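Local atomic coordinates of signal recognition particle receptor FtsY (Sulfolobus acidocaldarius, PDB entry 5L3S), a protein that serves as a docking receptor for the signal recognition particle, joining a helical bundle domain to an SRP54-type P-loop nucleotide-binding domain. Residues K120-L125 and V186-T191. Sequence-based numbering, arbitrary orientation.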
ATOM      1  N   LYS B 120      11.355  -8.487 -12.071  1.00 20.73           N
ATOM      2  CA  LYS B 120      11.709  -7.369 -12.935  1.00 19.25           C
ATOM      3  C   LYS B 120      13.211  -7.103 -12.894  1.00 21.99           C
ATOM      4  O   LYS B 120      13.817  -6.761 -13.913  1.00 25.12           O
ATOM      5  CB  LYS B 120      10.977  -6.087 -12.491  1.00 20.68           C
ATOM      6  CG  LYS B 120       9.453  -6.179 -12.515  1.00 23.01           C
ATOM      7  CD  LYS B 120       8.849  -4.869 -12.017  1.00 24.45           C
ATOM      8  CE  LYS B 120       7.326  -4.952 -11.923  1.00 21.76           C
ATOM      9  NZ  LYS B 120       6.749  -3.611 -11.560  1.00 22.00           N
ATOM     10  N   VAL B 121      13.797  -7.233 -11.706  1.00 22.04           N
ATOM     11  CA  VAL B 121      15.227  -7.013 -11.544  1.00 23.96           C
ATOM     12  C   VAL B 121      16.007  -8.085 -12.298  1.00 23.57           C
ATOM     13  O   VAL B 121      16.984  -7.787 -12.987  1.00 24.45           O
ATOM     14  CB  VAL B 121      15.635  -6.944 -10.051  1.00 24.59           C
ATOM     15  CG1 VAL B 121      17.166  -6.894  -9.912  1.00 24.11           C
ATOM     16  CG2 VAL B 121      15.023  -5.700  -9.391  1.00 20.96           C
ATOM     17  N   VAL B 122      15.579  -9.336 -12.190  1.00 23.67           N
ATOM     18  CA  VAL B 122      16.161 -10.384 -13.035  1.00 26.61           C
ATOM     19  C   VAL B 122      16.103 -10.016 -14.516  1.00 25.76           C
ATOM     20  O   VAL B 122      17.092 -10.149 -15.241  1.00 29.65           O
ATOM     21  CB  VAL B 122      15.431 -11.738 -12.855  1.00 28.95           C
ATOM     22  CG1 VAL B 122      15.933 -12.754 -13.901  1.00 31.70           C
ATOM     23  CG2 VAL B 122      15.643 -12.259 -11.454  1.00 27.14           C
ATOM     24  N   ASN B 123      14.932  -9.570 -14.972  1.00 24.48           N
ATOM     25  CA  ASN B 123      14.790  -9.165 -16.369  1.00 27.06           C
ATOM     26  C   ASN B 123      15.763  -8.050 -16.758  1.00 27.47           C
ATOM     27  O   ASN B 123      16.365  -8.088 -17.830  1.00 31.49           O
ATOM     28  CB  ASN B 123      13.365  -8.732 -16.687  1.00 26.67           C
ATOM     29  CG  ASN B 123      13.170  -8.442 -18.149  1.00 30.92           C
ATOM     30  OD1 ASN B 123      13.191  -9.346 -18.973  1.00 36.30           O
ATOM     31  ND2 ASN B 123      12.984  -7.170 -18.484  1.00 33.24           N
ATOM     32  N   MET B 124      15.938  -7.078 -15.875  1.00 26.76           N
ATOM     33  CA  MET B 124      16.827  -5.963 -16.172  1.00 28.43           C
ATOM     34  C   MET B 124      18.267  -6.477 -16.218  1.00 28.11           C
ATOM     35  O   MET B 124      19.024  -6.120 -17.113  1.00 29.50           O
ATOM     36  CB  MET B 124      16.673  -4.844 -15.137  1.00 24.51           C
ATOM     37  CG  MET B 124      17.653  -3.680 -15.335  1.00 26.72           C
ATOM     38  SD  MET B 124      17.467  -2.485 -14.005  1.00 36.41           S
ATOM     39  CE  MET B 124      17.660  -3.522 -12.559  1.00 35.93           C
ATOM     40  N   LEU B 125      18.625  -7.349 -15.276  1.00 34.83           N
ATOM     41  CA  LEU B 125      19.984  -7.909 -15.224  1.00 34.39           C
ATOM     42  C   LEU B 125      20.313  -8.752 -16.463  1.00 33.30           C
ATOM     43  O   LEU B 125      21.429  -8.670 -17.012  1.00 36.26           O
ATOM     44  CB  LEU B 125      20.195  -8.717 -13.930  1.00 34.61           C
ATOM     45  CG  LEU B 125      20.159  -7.913 -12.619  1.00 36.84           C
ATOM     46  CD1 LEU B 125      20.111  -8.816 -11.375  1.00 37.28           C
ATOM     47  CD2 LEU B 125      21.341  -6.960 -12.524  1.00 32.10           C
ATOM     48  N   VAL B 186      25.035 -12.628  -9.945  1.00 27.60           N
ATOM     49  CA  VAL B 186      24.149 -12.050  -8.950  1.00 28.82           C
ATOM     50  C   VAL B 186      23.258 -13.094  -8.272  1.00 28.43           C
ATOM     51  O   VAL B 186      22.718 -13.978  -8.931  1.00 28.06           O
ATOM     52  CB  VAL B 186      23.244 -10.984  -9.603  1.00 27.94           C
ATOM     53  CG1 VAL B 186      22.223 -10.456  -8.604  1.00 28.62           C
ATOM     54  CG2 VAL B 186      24.085  -9.851 -10.208  1.00 31.94           C
ATOM     55  N   VAL B 187      23.096 -12.971  -6.954  1.00 27.57           N
ATOM     56  CA  VAL B 187      22.037 -13.677  -6.241  1.00 22.49           C
ATOM     57  C   VAL B 187      20.998 -12.680  -5.710  1.00 24.75           C
ATOM     58  O   VAL B 187      21.360 -11.684  -5.080  1.00 26.29           O
ATOM     59  CB  VAL B 187      22.595 -14.478  -5.054  1.00 24.92           C
ATOM     60  CG1 VAL B 187      21.436 -15.068  -4.196  1.00 26.22           C
ATOM     61  CG2 VAL B 187      23.521 -15.559  -5.552  1.00 29.27           C
ATOM     62  N   LEU B 188      19.716 -12.957  -5.963  1.00 25.56           N
ATOM     63  CA  LEU B 188      18.620 -12.121  -5.460  1.00 25.50           C
ATOM     64  C   LEU B 188      17.836 -12.913  -4.439  1.00 27.16           C
ATOM     65  O   LEU B 188      17.309 -13.962  -4.765  1.00 23.54           O
ATOM     66  CB  LEU B 188      17.676 -11.723  -6.604  1.00 23.47           C
ATOM     67  CG  LEU B 188      18.377 -11.021  -7.762  1.00 28.27           C
ATOM     68  CD1 LEU B 188      17.385 -10.680  -8.849  1.00 35.74           C
ATOM     69  CD2 LEU B 188      19.034  -9.772  -7.242  1.00 23.56           C
ATOM     70  N   ILE B 189      17.745 -12.396  -3.215  1.00 23.17           N
ATOM     71  CA  ILE B 189      17.075 -13.096  -2.130  1.00 21.79           C
ATOM     72  C   ILE B 189      15.676 -12.537  -1.875  1.00 22.74           C
ATOM     73  O   ILE B 189      15.528 -11.366  -1.531  1.00 21.96           O
ATOM     74  CB  ILE B 189      17.918 -13.017  -0.839  1.00 22.57           C
ATOM     75  CG1 ILE B 189      19.321 -13.599  -1.118  1.00 22.22           C
ATOM     76  CG2 ILE B 189      17.220 -13.767   0.299  1.00 21.04           C
ATOM     77  CD1 ILE B 189      20.341 -13.365  -0.013  1.00 20.65           C
ATOM     78  N   ASP B 190      14.658 -13.371  -2.076  1.00 19.38           N
ATOM     79  CA  ASP B 190      13.281 -12.986  -1.746  1.00 21.68           C
ATOM     80  C   ASP B 190      13.061 -13.296  -0.279  1.00 25.42           C
ATOM     81  O   ASP B 190      13.590 -14.283   0.226  1.00 20.54           O
ATOM     82  CB  ASP B 190      12.284 -13.776  -2.616  1.00 19.58           C
ATOM     83  CG  ASP B 190      10.885 -13.116  -2.683  1.00 24.48           C
ATOM     84  OD1 ASP B 190      10.709 -12.012  -2.127  1.00 19.26           O
ATOM     85  OD2 ASP B 190       9.983 -13.703  -3.318  1.00 25.51           O
ATOM     86  N   THR B 191      12.274 -12.471   0.415  1.00 21.43           N
ATOM     87  CA  THR B 191      11.962 -12.740   1.811  1.00 21.54           C
ATOM     88  C   THR B 191      10.469 -12.568   2.034  1.00 24.67           C
ATOM     89  O   THR B 191       9.792 -11.863   1.273  1.00 22.09           O
ATOM     90  CB  THR B 191      12.733 -11.793   2.798  1.00 19.77           C
ATOM     91  OG1 THR B 191      12.274 -10.441   2.649  1.00 22.42           O
ATOM     92  CG2 THR B 191      14.232 -11.851   2.573  1.00 23.07           C
TER
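The amide of Leu125 donates to the carbonyl of the residue one turn earlier, N to O of Val121 at 2.9 Å, and this turn of helix 114-127 sets both side chains against strand 186-191. Val122 joins them from the flank of the helix. No hydrogen bond crosses the interface; the join is made of aliphatic carbon alone, all of it buried, with 171 Å² covered when both sides are summed.

Leu188 does most of the work on the strand. Its branch extends fully toward the helix, CD1 anti to CA (chi2 179°), and this one methyl meets all three helix residues. The tightest touch is with Val122, whose CG2 lies 3.5 Å from Leu188 CD1; the two side chains cross at a slant, as do those of Leu188 and Val121. There the partner is the methyl anti to the backbone N, Val121 CG1, 3.9 Å from Leu188 CD1. Leu125 comes in end-on: its CD1 faces CG1 of Val186 tip to tip at 3.9 Å and meets CD1 of Leu188 more loosely, at 4.2 Å. Between those two strand residues, Val187 turns to the other face of the sheet.

The short segments run almost antiparallel, their axes 170° apart and 10.3 Å at closest approach. Strand 186-191 lies between strands 102-107 and 132-137, the two that helix 114-127 connects, and Leu188 also packs on Ile104 and Phe106. Toward the nucleotide end, Asp190 OD2 hydrogen-bonds Thr115 OG1, and Lys120 belongs to the pocket of the bound phosphoaminophosphonic acid-guanylate ester. The helix thus covers the strand inserted into its own beta-alpha-beta crossover, the topology of the P-loop NTPase fold.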